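Local coordinates for protein nucleoporin NUP159 (PDB 1XIP) that forms part of the yeast nuclear pore complex and, through its N-terminal beta-propeller domain, tethers the helicase Dbp5 to the pore for mRNA export, at residues A[37-42]-A[129-134]; A[87-92]-A[103-108]; A[138-143]-A[168-173]; A[146-151]-A[159-164]. One frame throughout, in Å; residues are numbered along the deposited sequence.

Contact 1: residues A[37-42]-A[129-134]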
loop_
_atom_site.group_PDB
_atom_site.type_symbol
_atom_site.label_atom_id
_atom_site.label_comp_id
_atom_site.label_asym_id
_atom_site.label_seq_id
_atom_site.Cartn_x
_atom_site.Cartn_y
_atom_site.Cartn_z
ATOM N N PHE A 37 4.829 14.137 -0.432
ATOM C CA PHE A 37 4.231 13.877 0.868
ATOM C C PHE A 37 2.800 13.380 0.720
ATOM O O PHE A 37 1.837 14.121 0.899
ATOM C CB PHE A 37 4.296 15.124 1.766
ATOM C CG PHE A 37 4.079 14.829 3.228
ATOM C CD1 PHE A 37 4.977 14.032 3.939
ATOM C CD2 PHE A 37 2.972 15.330 3.890
ATOM C CE1 PHE A 37 4.764 13.744 5.290
ATOM C CE2 PHE A 37 2.754 15.042 5.243
ATOM C CZ PHE A 37 3.650 14.244 5.934
ATOM N N ALA A 38 2.681 12.098 0.388
ATOM C CA ALA A 38 1.404 11.429 0.163
ATOM C C ALA A 38 1.688 9.963 0.263
ATOM O O ALA A 38 2.855 9.537 0.264
ATOM C CB ALA A 38 0.866 11.751 -1.211
ATOM N N SER A 39 0.657 9.163 0.363
ATOM C CA SER A 39 0.894 7.748 0.325
ATOM C C SER A 39 1.132 7.417 -1.139
ATOM O O SER A 39 0.462 7.950 -2.019
ATOM C CB SER A 39 -0.276 7.005 0.899
ATOM O OG SER A 39 -1.420 7.252 0.138
ATOM N N LEU A 40 2.143 6.608 -1.415
ATOM C CA LEU A 40 2.557 6.408 -2.792
ATOM C C LEU A 40 2.250 4.999 -3.202
ATOM O O LEU A 40 2.484 4.073 -2.432
ATOM C CB LEU A 40 4.044 6.686 -2.968
ATOM C CG LEU A 40 4.719 7.930 -2.399
ATOM C CD1 LEU A 40 6.238 7.782 -2.576
ATOM C CD2 LEU A 40 4.260 9.123 -3.126
ATOM N N GLN A 41 1.729 4.839 -4.416
ATOM C CA GLN A 41 1.414 3.532 -4.958
ATOM C C GLN A 41 1.903 3.488 -6.373
ATOM O O GLN A 41 1.108 3.500 -7.333
ATOM C CB GLN A 41 -0.068 3.293 -4.899
ATOM C CG GLN A 41 -0.518 2.997 -3.488
ATOM C CD GLN A 41 -2.002 2.899 -3.369
ATOM O OE1 GLN A 41 -2.557 1.797 -3.393
ATOM N NE2 GLN A 41 -2.668 4.054 -3.226
ATOM N N ASN A 42 3.227 3.450 -6.502
ATOM C CA ASN A 42 3.875 3.792 -7.741
ATOM C C ASN A 42 4.329 2.577 -8.564
ATOM O O ASN A 42 5.278 2.673 -9.374
ATOM C CB ASN A 42 5.034 4.726 -7.443
ATOM C CG ASN A 42 4.577 6.137 -7.140
ATOM O OD1 ASN A 42 3.426 6.376 -6.790
ATOM N ND2 ASN A 42 5.481 7.076 -7.268
ATOM N N VAL A 129 -4.233 15.710 -2.871
ATOM C CA VAL A 129 -4.755 14.411 -2.484
ATOM C C VAL A 129 -3.686 13.595 -1.765
ATOM O O VAL A 129 -2.507 13.700 -2.102
ATOM C CB VAL A 129 -5.304 13.691 -3.727
ATOM C CG1 VAL A 129 -5.469 12.205 -3.488
ATOM C CG2 VAL A 129 -6.625 14.324 -4.146
ATOM N N PHE A 130 -4.096 12.812 -0.763
ATOM C CA PHE A 130 -3.183 11.975 0.033
ATOM C C PHE A 130 -3.185 10.503 -0.425
ATOM O O PHE A 130 -2.158 9.815 -0.363
ATOM C CB PHE A 130 -3.592 11.983 1.521
ATOM C CG PHE A 130 -3.289 13.260 2.252
ATOM C CD1 PHE A 130 -2.228 14.098 1.858
ATOM C CD2 PHE A 130 -4.063 13.626 3.367
ATOM C CE1 PHE A 130 -1.951 15.294 2.548
ATOM C CE2 PHE A 130 -3.797 14.812 4.076
ATOM C CZ PHE A 130 -2.737 15.655 3.663
ATOM N N GLN A 131 -4.361 10.018 -0.824
ATOM C CA GLN A 131 -4.553 8.602 -1.110
ATOM C C GLN A 131 -5.633 8.346 -2.131
ATOM O O GLN A 131 -6.680 8.991 -2.109
ATOM C CB GLN A 131 -4.877 7.822 0.166
ATOM C CG GLN A 131 -4.531 6.323 0.047
ATOM C CD GLN A 131 -5.002 5.522 1.222
ATOM O OE1 GLN A 131 -4.557 5.750 2.334
ATOM N NE2 GLN A 131 -5.914 4.589 0.989
ATOM N N LEU A 132 -5.369 7.389 -3.015
ATOM C CA LEU A 132 -6.317 6.963 -4.023
ATOM C C LEU A 132 -6.371 5.468 -4.007
ATOM O O LEU A 132 -5.334 4.808 -3.845
ATOM C CB LEU A 132 -5.851 7.388 -5.404
ATOM C CG LEU A 132 -5.980 8.843 -5.799
ATOM C CD1 LEU A 132 -4.615 9.435 -6.009
ATOM C CD2 LEU A 132 -6.778 8.915 -7.063
ATOM N N LYS A 133 -7.571 4.928 -4.174
ATOM C CA LYS A 133 -7.754 3.508 -4.402
ATOM C C LYS A 133 -8.747 3.308 -5.520
ATOM O O LYS A 133 -9.813 3.954 -5.569
ATOM C CB LYS A 133 -8.270 2.815 -3.151
ATOM C CG LYS A 133 -7.285 1.869 -2.467
ATOM C CD LYS A 133 -7.014 0.563 -3.256
ATOM C CE LYS A 133 -5.604 -0.031 -2.911
ATOM N NZ LYS A 133 -4.925 -0.817 -4.031
ATOM N N ASN A 134 -8.398 2.407 -6.426
ATOM C CA ASN A 134 -9.315 2.007 -7.463
ATOM C C ASN A 134 -10.032 0.724 -7.076
ATOM O O ASN A 134 -9.394 -0.229 -6.628
ATOM C CB ASN A 134 -8.574 1.828 -8.771
ATOM C CG ASN A 134 -9.430 1.185 -9.826
ATOM O OD1 ASN A 134 -9.022 0.213 -10.451
ATOM N ND2 ASN A 134 -10.641 1.717 -10.022
HETATM O O HOH W 1 -3.644 1.454 -5.725
#

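Contact 2: residues A[87-92]-A[103-108]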
loop_
_atom_site.group_PDB
_atom_site.type_symbol
_atom_site.label_atom_id
_atom_site.label_comp_id
_atom_site.label_asym_id
_atom_site.label_seq_id
_atom_site.Cartn_x
_atom_site.Cartn_y
_atom_site.Cartn_z
ATOM N N ILE A 87 6.940 12.943 -15.324
ATOM C CA ILE A 87 5.884 13.543 -14.514
ATOM C C ILE A 87 6.384 13.645 -13.070
ATOM O O ILE A 87 6.570 12.629 -12.395
ATOM C CB ILE A 87 4.567 12.726 -14.569
ATOM C CG1 ILE A 87 4.346 12.130 -15.959
ATOM C CG2 ILE A 87 3.379 13.608 -14.165
ATOM C CD1 ILE A 87 3.237 11.094 -16.048
ATOM N N PRO A 88 6.614 14.874 -12.612
ATOM C CA PRO A 88 7.194 15.140 -11.283
ATOM C C PRO A 88 6.535 14.471 -10.046
ATOM O O PRO A 88 7.225 13.756 -9.277
ATOM C CB PRO A 88 7.111 16.671 -11.177
ATOM C CG PRO A 88 7.170 17.132 -12.599
ATOM C CD PRO A 88 6.378 16.118 -13.366
ATOM N N ASP A 89 5.251 14.694 -9.825
ATOM C CA ASP A 89 4.711 14.390 -8.495
ATOM C C ASP A 89 3.818 13.148 -8.423
ATOM O O ASP A 89 2.735 13.213 -7.864
ATOM C CB ASP A 89 3.938 15.619 -7.978
ATOM C CG ASP A 89 4.288 15.988 -6.534
ATOM O OD1 ASP A 89 5.493 16.286 -6.249
ATOM O OD2 ASP A 89 3.409 16.038 -5.629
ATOM N N VAL A 90 4.239 12.010 -8.959
ATOM C CA VAL A 90 3.270 10.911 -9.004
ATOM C C VAL A 90 3.171 10.051 -7.762
ATOM O O VAL A 90 4.185 9.695 -7.150
ATOM C CB VAL A 90 3.218 10.087 -10.354
ATOM C CG1 VAL A 90 4.285 10.516 -11.313
ATOM C CG2 VAL A 90 3.218 8.584 -10.101
ATOM N N ILE A 91 1.928 9.752 -7.387
ATOM C CA ILE A 91 1.632 9.072 -6.139
ATOM C C ILE A 91 0.827 7.809 -6.366
ATOM O O ILE A 91 0.641 7.008 -5.450
ATOM C CB ILE A 91 0.913 10.034 -5.167
ATOM C CG1 ILE A 91 -0.409 10.537 -5.751
ATOM C CG2 ILE A 91 1.804 11.224 -4.850
ATOM C CD1 ILE A 91 -1.406 10.944 -4.704
ATOM N N PHE A 92 0.369 7.622 -7.602
ATOM C CA PHE A 92 -0.599 6.584 -7.907
ATOM C C PHE A 92 -0.559 6.176 -9.363
ATOM O O PHE A 92 -0.624 6.995 -10.254
ATOM C CB PHE A 92 -2.021 7.038 -7.547
ATOM C CG PHE A 92 -3.071 6.023 -7.870
ATOM C CD1 PHE A 92 -3.417 5.041 -6.941
ATOM C CD2 PHE A 92 -3.705 6.022 -9.110
ATOM C CE1 PHE A 92 -4.392 4.086 -7.229
ATOM C CE2 PHE A 92 -4.691 5.064 -9.406
ATOM C CZ PHE A 92 -5.035 4.101 -8.453
ATOM N N SER A 103 -1.791 9.401 -11.261
ATOM C CA SER A 103 -2.212 10.530 -10.478
ATOM C C SER A 103 -1.039 11.172 -9.782
ATOM O O SER A 103 -0.199 10.484 -9.191
ATOM C CB SER A 103 -3.226 10.085 -9.453
ATOM O OG SER A 103 -3.901 11.195 -8.925
ATOM N N THR A 104 -0.958 12.493 -9.887
ATOM C CA THR A 104 -0.133 13.282 -8.974
ATOM C C THR A 104 -1.010 13.729 -7.802
ATOM O O THR A 104 -2.155 13.290 -7.658
ATOM C CB THR A 104 0.472 14.545 -9.678
ATOM O OG1 THR A 104 -0.580 15.462 -10.022
ATOM C CG2 THR A 104 1.140 14.202 -11.017
ATOM N N ARG A 105 -0.483 14.630 -6.987
ATOM C CA ARG A 105 -1.249 15.206 -5.902
ATOM C C ARG A 105 -2.365 16.121 -6.430
ATOM O O ARG A 105 -3.412 16.286 -5.773
ATOM C CB ARG A 105 -0.321 15.961 -4.948
ATOM C CG ARG A 105 0.156 15.119 -3.761
ATOM C CD ARG A 105 1.560 15.439 -3.263
ATOM N NE ARG A 105 1.638 16.573 -2.319
ATOM C CZ ARG A 105 0.833 16.777 -1.246
ATOM N NH1 ARG A 105 -0.176 15.942 -0.960
ATOM N NH2 ARG A 105 1.028 17.832 -0.465
ATOM N N ASN A 106 -2.158 16.685 -7.624
ATOM C CA ASN A 106 -3.022 17.759 -8.118
ATOM C C ASN A 106 -3.937 17.420 -9.288
ATOM O O ASN A 106 -4.918 18.146 -9.533
ATOM C CB ASN A 106 -2.188 18.991 -8.436
ATOM C CG ASN A 106 -1.370 19.438 -7.251
ATOM O OD1 ASN A 106 -1.896 20.022 -6.307
ATOM N ND2 ASN A 106 -0.070 19.112 -7.264
ATOM N N ALA A 107 -3.634 16.321 -9.983
ATOM C CA ALA A 107 -4.401 15.902 -11.153
ATOM C C ALA A 107 -4.300 14.406 -11.445
ATOM O O ALA A 107 -3.342 13.756 -11.052
ATOM C CB ALA A 107 -3.976 16.721 -12.386
ATOM N N LEU A 108 -5.301 13.882 -12.149
ATOM C CA LEU A 108 -5.379 12.483 -12.567
ATOM C C LEU A 108 -5.214 12.405 -14.082
ATOM O O LEU A 108 -5.758 13.249 -14.806
ATOM C CB LEU A 108 -6.756 11.940 -12.196
ATOM C CG LEU A 108 -7.066 10.463 -11.904
ATOM C CD1 LEU A 108 -8.395 10.069 -12.570
ATOM C CD2 LEU A 108 -5.967 9.489 -12.289
#

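Contact 3: residues A[138-143]-A[168-173]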
loop_
_atom_site.group_PDB
_atom_site.type_symbol
_atom_site.label_atom_id
_atom_site.label_comp_id
_atom_site.label_asym_id
_atom_site.label_seq_id
_atom_site.Cartn_x
_atom_site.Cartn_y
_atom_site.Cartn_z
ATOM N N THR A 138 -14.449 2.915 -10.197
ATOM C CA THR A 138 -14.481 4.086 -9.352
ATOM C C THR A 138 -13.152 4.293 -8.627
ATOM O O THR A 138 -12.462 3.330 -8.260
ATOM C CB THR A 138 -15.679 4.034 -8.374
ATOM O OG1 THR A 138 -15.445 3.017 -7.411
ATOM C CG2 THR A 138 -16.964 3.541 -9.052
ATOM N N LEU A 139 -12.799 5.564 -8.459
ATOM C CA LEU A 139 -11.603 5.969 -7.745
ATOM C C LEU A 139 -11.998 6.576 -6.454
ATOM O O LEU A 139 -12.706 7.569 -6.448
ATOM C CB LEU A 139 -10.847 7.017 -8.537
ATOM C CG LEU A 139 -9.560 6.546 -9.201
ATOM C CD1 LEU A 139 -8.875 7.729 -9.845
ATOM C CD2 LEU A 139 -8.663 5.905 -8.186
ATOM N N VAL A 140 -11.545 5.987 -5.353
ATOM C CA VAL A 140 -11.823 6.543 -4.044
ATOM C C VAL A 140 -10.659 7.416 -3.613
ATOM O O VAL A 140 -9.520 6.983 -3.638
ATOM C CB VAL A 140 -12.115 5.472 -2.994
ATOM C CG1 VAL A 140 -12.547 6.139 -1.686
ATOM C CG2 VAL A 140 -13.202 4.525 -3.479
ATOM N N ILE A 141 -10.961 8.647 -3.217
ATOM C CA ILE A 141 -9.947 9.674 -3.057
ATOM C C ILE A 141 -9.995 10.298 -1.669
ATOM O O ILE A 141 -11.052 10.762 -1.216
ATOM C CB ILE A 141 -10.127 10.763 -4.160
ATOM C CG1 ILE A 141 -9.755 10.195 -5.531
ATOM C CG2 ILE A 141 -9.280 11.990 -3.859
ATOM C CD1 ILE A 141 -10.293 10.964 -6.701
ATOM N N LEU A 142 -8.853 10.303 -0.988
ATOM C CA LEU A 142 -8.747 11.017 0.267
ATOM C C LEU A 142 -7.975 12.323 0.136
ATOM O O LEU A 142 -6.807 12.346 -0.246
ATOM C CB LEU A 142 -8.171 10.148 1.372
ATOM C CG LEU A 142 -7.962 10.870 2.712
ATOM C CD1 LEU A 142 -9.286 11.349 3.333
ATOM C CD2 LEU A 142 -7.230 9.967 3.656
ATOM N N ASN A 143 -8.672 13.394 0.500
ATOM C CA ASN A 143 -8.250 14.776 0.387
ATOM C C ASN A 143 -7.242 15.243 1.438
ATOM O O ASN A 143 -7.140 14.663 2.532
ATOM C CB ASN A 143 -9.495 15.615 0.603
ATOM C CG ASN A 143 -9.582 16.742 -0.316
ATOM O OD1 ASN A 143 -8.648 17.517 -0.435
ATOM N ND2 ASN A 143 -10.717 16.873 -0.985
ATOM N N PHE A 168 -8.202 5.422 4.867
ATOM C CA PHE A 168 -9.285 4.565 4.423
ATOM C C PHE A 168 -8.718 3.330 3.722
ATOM O O PHE A 168 -7.558 3.304 3.337
ATOM C CB PHE A 168 -10.238 5.336 3.506
ATOM C CG PHE A 168 -9.739 5.470 2.080
ATOM C CD1 PHE A 168 -10.148 4.568 1.095
ATOM C CD2 PHE A 168 -8.876 6.506 1.723
ATOM C CE1 PHE A 168 -9.700 4.691 -0.226
ATOM C CE2 PHE A 168 -8.426 6.647 0.409
ATOM C CZ PHE A 168 -8.834 5.734 -0.567
ATOM N N ASP A 169 -9.546 2.308 3.570
ATOM C CA ASP A 169 -9.200 1.148 2.753
ATOM C C ASP A 169 -10.475 0.633 2.088
ATOM O O ASP A 169 -11.545 0.763 2.654
ATOM C CB ASP A 169 -8.549 0.062 3.623
ATOM C CG ASP A 169 -7.823 -0.994 2.804
ATOM O OD1 ASP A 169 -7.631 -0.802 1.565
ATOM O OD2 ASP A 169 -7.401 -2.059 3.319
ATOM N N VAL A 170 -10.359 0.082 0.878
ATOM C CA VAL A 170 -11.486 -0.580 0.217
ATOM C C VAL A 170 -11.128 -1.932 -0.320
ATOM O O VAL A 170 -9.970 -2.184 -0.712
ATOM C CB VAL A 170 -12.026 0.180 -1.012
ATOM C CG1 VAL A 170 -13.345 0.849 -0.697
ATOM C CG2 VAL A 170 -11.017 1.129 -1.587
ATOM N N THR A 171 -12.138 -2.799 -0.352
ATOM C CA THR A 171 -12.110 -4.004 -1.160
ATOM C C THR A 171 -13.276 -3.921 -2.135
ATOM O O THR A 171 -13.968 -2.910 -2.201
ATOM C CB THR A 171 -12.260 -5.257 -0.285
ATOM O OG1 THR A 171 -13.519 -5.205 0.421
ATOM C CG2 THR A 171 -11.194 -5.292 0.812
ATOM N N ASN A 172 -13.508 -4.994 -2.873
ATOM C CA ASN A 172 -14.656 -5.064 -3.743
ATOM C C ASN A 172 -16.005 -4.872 -3.044
ATOM O O ASN A 172 -16.977 -4.489 -3.684
ATOM C CB ASN A 172 -14.657 -6.382 -4.492
ATOM C CG ASN A 172 -15.411 -6.291 -5.776
ATOM O OD1 ASN A 172 -16.612 -6.573 -5.826
ATOM N ND2 ASN A 172 -14.728 -5.855 -6.832
ATOM N N SER A 173 -16.060 -5.132 -1.736
ATOM C CA SER A 173 -17.339 -5.169 -1.018
ATOM C C SER A 173 -17.379 -4.411 0.307
ATOM O O SER A 173 -18.441 -4.276 0.905
ATOM C CB SER A 173 -17.781 -6.613 -0.810
ATOM O OG SER A 173 -16.781 -7.344 -0.133
#

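Contact 4: residues A[146-151]-A[159-164]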
loop_
_atom_site.group_PDB
_atom_site.type_symbol
_atom_site.label_atom_id
_atom_site.label_comp_id
_atom_site.label_asym_id
_atom_site.label_seq_id
_atom_site.Cartn_x
_atom_site.Cartn_y
_atom_site.Cartn_z
ATOM N N ASN A 146 -9.074 16.223 4.510
ATOM C CA ASN A 146 -9.742 15.072 5.127
ATOM C C ASN A 146 -11.153 14.810 4.608
ATOM O O ASN A 146 -12.073 14.531 5.397
ATOM C CB ASN A 146 -9.722 15.181 6.660
ATOM C CG ASN A 146 -8.316 15.241 7.219
ATOM O OD1 ASN A 146 -7.940 16.218 7.865
ATOM N ND2 ASN A 146 -7.525 14.198 6.969
ATOM N N ASP A 147 -11.318 14.905 3.285
ATOM C CA ASP A 147 -12.602 14.661 2.621
ATOM C C ASP A 147 -12.515 13.398 1.773
ATOM O O ASP A 147 -11.761 13.357 0.797
ATOM C CB ASP A 147 -12.955 15.839 1.701
ATOM C CG ASP A 147 -13.637 17.000 2.429
ATOM O OD1 ASP A 147 -14.007 16.856 3.617
ATOM O OD2 ASP A 147 -13.848 18.108 1.870
ATOM N N LEU A 148 -13.279 12.370 2.132
ATOM C CA LEU A 148 -13.320 11.142 1.332
ATOM C C LEU A 148 -14.355 11.246 0.221
ATOM O O LEU A 148 -15.548 11.422 0.498
ATOM C CB LEU A 148 -13.613 9.927 2.207
ATOM C CG LEU A 148 -13.298 8.583 1.558
ATOM C CD1 LEU A 148 -11.821 8.480 1.286
ATOM C CD2 LEU A 148 -13.753 7.451 2.444
ATOM N N SER A 149 -13.901 11.131 -1.030
ATOM C CA SER A 149 -14.770 11.316 -2.201
ATOM C C SER A 149 -14.671 10.178 -3.207
ATOM O O SER A 149 -13.734 9.385 -3.171
ATOM C CB SER A 149 -14.451 12.631 -2.891
ATOM O OG SER A 149 -13.056 12.810 -2.946
ATOM N N ALA A 150 -15.648 10.112 -4.106
ATOM C CA ALA A 150 -15.727 9.046 -5.101
ATOM C C ALA A 150 -15.827 9.596 -6.521
ATOM O O ALA A 150 -16.690 10.426 -6.810
ATOM C CB ALA A 150 -16.906 8.132 -4.810
ATOM N N LEU A 151 -14.921 9.137 -7.386
ATOM C CA LEU A 151 -14.915 9.500 -8.796
ATOM C C LEU A 151 -15.371 8.318 -9.634
ATOM O O LEU A 151 -14.730 7.269 -9.621
ATOM C CB LEU A 151 -13.512 9.902 -9.228
ATOM C CG LEU A 151 -13.303 11.082 -10.187
ATOM C CD1 LEU A 151 -12.233 10.753 -11.215
ATOM C CD2 LEU A 151 -14.591 11.558 -10.859
ATOM N N LYS A 159 -18.952 12.053 -6.120
ATOM C CA LYS A 159 -19.765 11.959 -4.903
ATOM C C LYS A 159 -18.917 12.265 -3.658
ATOM O O LYS A 159 -17.712 12.105 -3.683
ATOM C CB LYS A 159 -20.317 10.537 -4.788
ATOM C CG LYS A 159 -21.702 10.415 -4.159
ATOM C CD LYS A 159 -22.136 8.940 -4.034
ATOM C CE LYS A 159 -22.622 8.366 -5.389
ATOM N NZ LYS A 159 -24.003 7.765 -5.332
ATOM N N GLN A 160 -19.547 12.692 -2.573
ATOM C CA GLN A 160 -18.835 12.893 -1.311
ATOM C C GLN A 160 -19.196 11.786 -0.329
ATOM O O GLN A 160 -20.361 11.627 0.025
ATOM C CB GLN A 160 -19.163 14.264 -0.717
ATOM C CG GLN A 160 -17.956 15.057 -0.242
ATOM C CD GLN A 160 -16.968 15.365 -1.364
ATOM O OE1 GLN A 160 -17.346 15.421 -2.546
ATOM N NE2 GLN A 160 -15.700 15.557 -1.002
ATOM N N LEU A 161 -18.203 11.018 0.109
ATOM C CA LEU A 161 -18.476 9.834 0.911
ATOM C C LEU A 161 -18.447 10.091 2.403
ATOM O O LEU A 161 -19.396 9.753 3.109
ATOM C CB LEU A 161 -17.519 8.702 0.563
ATOM C CG LEU A 161 -17.563 8.176 -0.867
ATOM C CD1 LEU A 161 -16.318 7.375 -1.133
ATOM C CD2 LEU A 161 -18.838 7.352 -1.122
ATOM N N ALA A 162 -17.358 10.682 2.891
ATOM C CA ALA A 162 -17.208 10.911 4.321
ATOM C C ALA A 162 -16.337 12.115 4.603
ATOM O O ALA A 162 -15.797 12.726 3.680
ATOM C CB ALA A 162 -16.651 9.676 5.009
ATOM N N GLN A 163 -16.220 12.455 5.885
ATOM C CA GLN A 163 -15.396 13.572 6.330
ATOM C C GLN A 163 -14.552 13.192 7.531
ATOM O O GLN A 163 -14.843 12.198 8.217
ATOM C CB GLN A 163 -16.268 14.752 6.717
ATOM C CG GLN A 163 -16.471 15.761 5.623
ATOM C CD GLN A 163 -17.916 16.151 5.494
ATOM O OE1 GLN A 163 -18.599 15.713 4.563
ATOM N NE2 GLN A 163 -18.400 16.956 6.432
ATOM N N ASN A 164 -13.519 14.002 7.786
ATOM C CA ASN A 164 -12.643 13.839 8.946
ATOM C C ASN A 164 -11.872 12.528 8.957
ATOM O O ASN A 164 -11.472 12.047 10.017
ATOM C CB ASN A 164 -13.444 13.982 10.241
ATOM C CG ASN A 164 -13.974 15.379 10.440
ATOM O OD1 ASN A 164 -13.245 16.358 10.265
ATOM N ND2 ASN A 164 -15.246 15.484 10.815
#

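Contact 1: residues A[37-42]-A[129-134]
Ser39 grips the carbonyl of Phe130 with two donors, where a loop runs nearly parallel to the first strand of a beta-propeller blade. Ser39 N lies in the plane of that carbonyl and donates to Phe130 O at 3.0 Å. Its hydroxyl donates to the same oxygen, with Ser39 OG 2.7 Å from Phe130 O and tilted 22° out of the plane. The rotamer explains this second bond: OG sits between the backbone N and the carbonyl carbon (chi1 62°), so OG and the N-H can reach the same oxygen. Ala38 CB also touches it, 3.7 Å from Phe130 O. Two residues on from Ser39, Gln41 turns its side chain to the strand. Gln41 NE2 donates to Leu132 O at 2.8 Å, almost in line with the carbonyl bond (C=O...N 163°). Segment 37-42 has no regular strand structure, yet it reaches strand 129-134 with backbone and side chains.

Further out, Phe130 and Gln131 both face Leu142 in a classic beta bulge, which sits at the corner where the chain turns at Phe130. The Phe130 ring stacks on Phe276, and Phe37 meets Phe276 edge-to-face, so one aromatic residue bridges both segments. The backbones of Gln41 and Ile91 are also hydrogen-bonded. At the far end Gln41 and Lys133 cross at about a right angle. A water joins their polar ends, donating to Gln41 OE1 at 2.6 Å and accepting from Lys133 NZ at 3.1 Å.

Contact 2: residues A[87-92]-A[103-108]
Ile91 and Phe92 both face Ser103 in a classic beta bulge, in the hairpin that opens a propeller blade. Ile91 N donates to Ser103 O at 2.9 Å in an almost straight bond, and Phe92 N adds a weak bond to the same oxygen. Ser103 N returns a bond to Phe92 O, also 2.9 Å. Ile91 holds CG1 between its backbone N and carbonyl carbon (chi1 60°), which lays Ile91 CG1 3.4 Å from Ser103 O and near Thr104 O. Phe92 CB meets Ser103 CB at 3.8 Å, and the Phe92 side chain goes on to Leu132 and Leu139. Ser103 OG, anti to its backbone N (chi1 -165°), donates to Thr104 O at 3.0 Å.

Thr104 uses its two branches differently. Thr104 CG2 packs on Ile87 CG2 at 3.9 Å, the two side chains crossing at about a right angle. OG1 turns to the chain ahead and accepts from the backbone N of Asn106 and of Ala107, an ST turn and ST motif at the bend between strands 99-104 and 107-112. The Arg105 chain bends at chi2 and chi3 beside Asp89. Asp89 OD2 lies near the guanidinium plane, at its edge, in a long salt bridge of 3.8 Å to Arg105 NE.

Contact 3: residues A[138-143]-A[168-173]
Phe168 O accepts a hydrogen bond from Gln131 NE2, while the Phe168 ring packs on Val140 and Leu142. The contact itself is apolar. The Phe168 ring enters between the two strands, which run antiparallel at 174° with their axes 8.8 Å apart. That spacing is too wide for backbone pairing, so side chains fill it. Phe168 CE1 touches Val140 CG1 at 3.5 Å. On the other flank of the ring, Phe168 CE2 touches Leu142 CB at 3.6 Å. At the tip, Phe168 CZ comes to 3.4 Å from Val140 O, and the ring meets that carbonyl obliquely.

Val140 keeps CG1 anti to its backbone N (chi1 -174°), which places that methyl against Phe168 CE1. Val170 adds a looser touch, Val170 CG2 lying 4.5 Å from Val140 CG2. Leu148, from the next strand of the sheet, also packs on the ring and on both Val140 and Leu142. Every touching residue is buried. Strands 138-143 and 167-170 belong to consecutive four-stranded sheets, and apolar packing of this kind between adjacent blades is characteristic of a beta-propeller.

Contact 4: residues A[146-151]-A[159-164]
Leu148 O accepts from Leu161 N at 2.7 Å and from Ala162 N at 3.1 Å. This double grip is a classic beta bulge: Leu161 and Ala162 together face one residue, and the register shifts by one. The hairpin of strands 147-152 and 158-165 forms the outer part of a propeller blade.

On one side of the bulge Leu148 N donates to Ala162 O at 3.0 Å, from a position 45° above the carbonyl plane. On the other, Ala150 and Lys159 form a complete hydrogen-bonded pair, with Ala150 N giving to Lys159 O and Lys159 N to Ala150 O. At the far end Asn164 N reaches Asn146 O only by a weak, bent bond (122°). Asn146 ND2 donates to Val165 O. Ser149 OG bonds weakly to Ile141 O in the next strand.

Side chains divide by face. Leu148, Ala150 and Ala162 share a face with Lys159, whose end leads away. Leu161 adds to their apolar packing, with CG anti to its carbonyl carbon (chi1 -62°) and Leu161 CD1 3.8 Å from Ala150 CB. Asp147, Ser149, Gln160 and Gln163 make the polar face. There Asp147 and Gln163 lie side by side, Asp147 OD1 3.4 Å from Gln163 CG, and Gln160 NE2 reaches Ser149 CB at 3.7 Å. Backbone bonds therefore hold the last two strands of the blade together, while these side-chain contacts on the polar face set polar atoms against carbon at the protein surface.

In the fold
From the N terminus, the loop after strand 18-26 comes first. Contact 1 closes a long loop by joining it to strand 129-134. Contact 2 nests inside that loop, in the hairpin of strands 90-96 and 99-104, and touches contact 1 through Gln41 and Ile91. Contact 3 follows in series, bringing strand 138-143 to strand 167-170 of the next sheet. Contact 4 nests inside contact 3 and completes the outer half of the sheet 129-134, 138-143, 147-152, 158-165. This blade is therefore tied to the inner loop by contact 1 and to the following blade by contact 3. Leu108 packing on Leu139 and Leu151 joins it to the preceding blade.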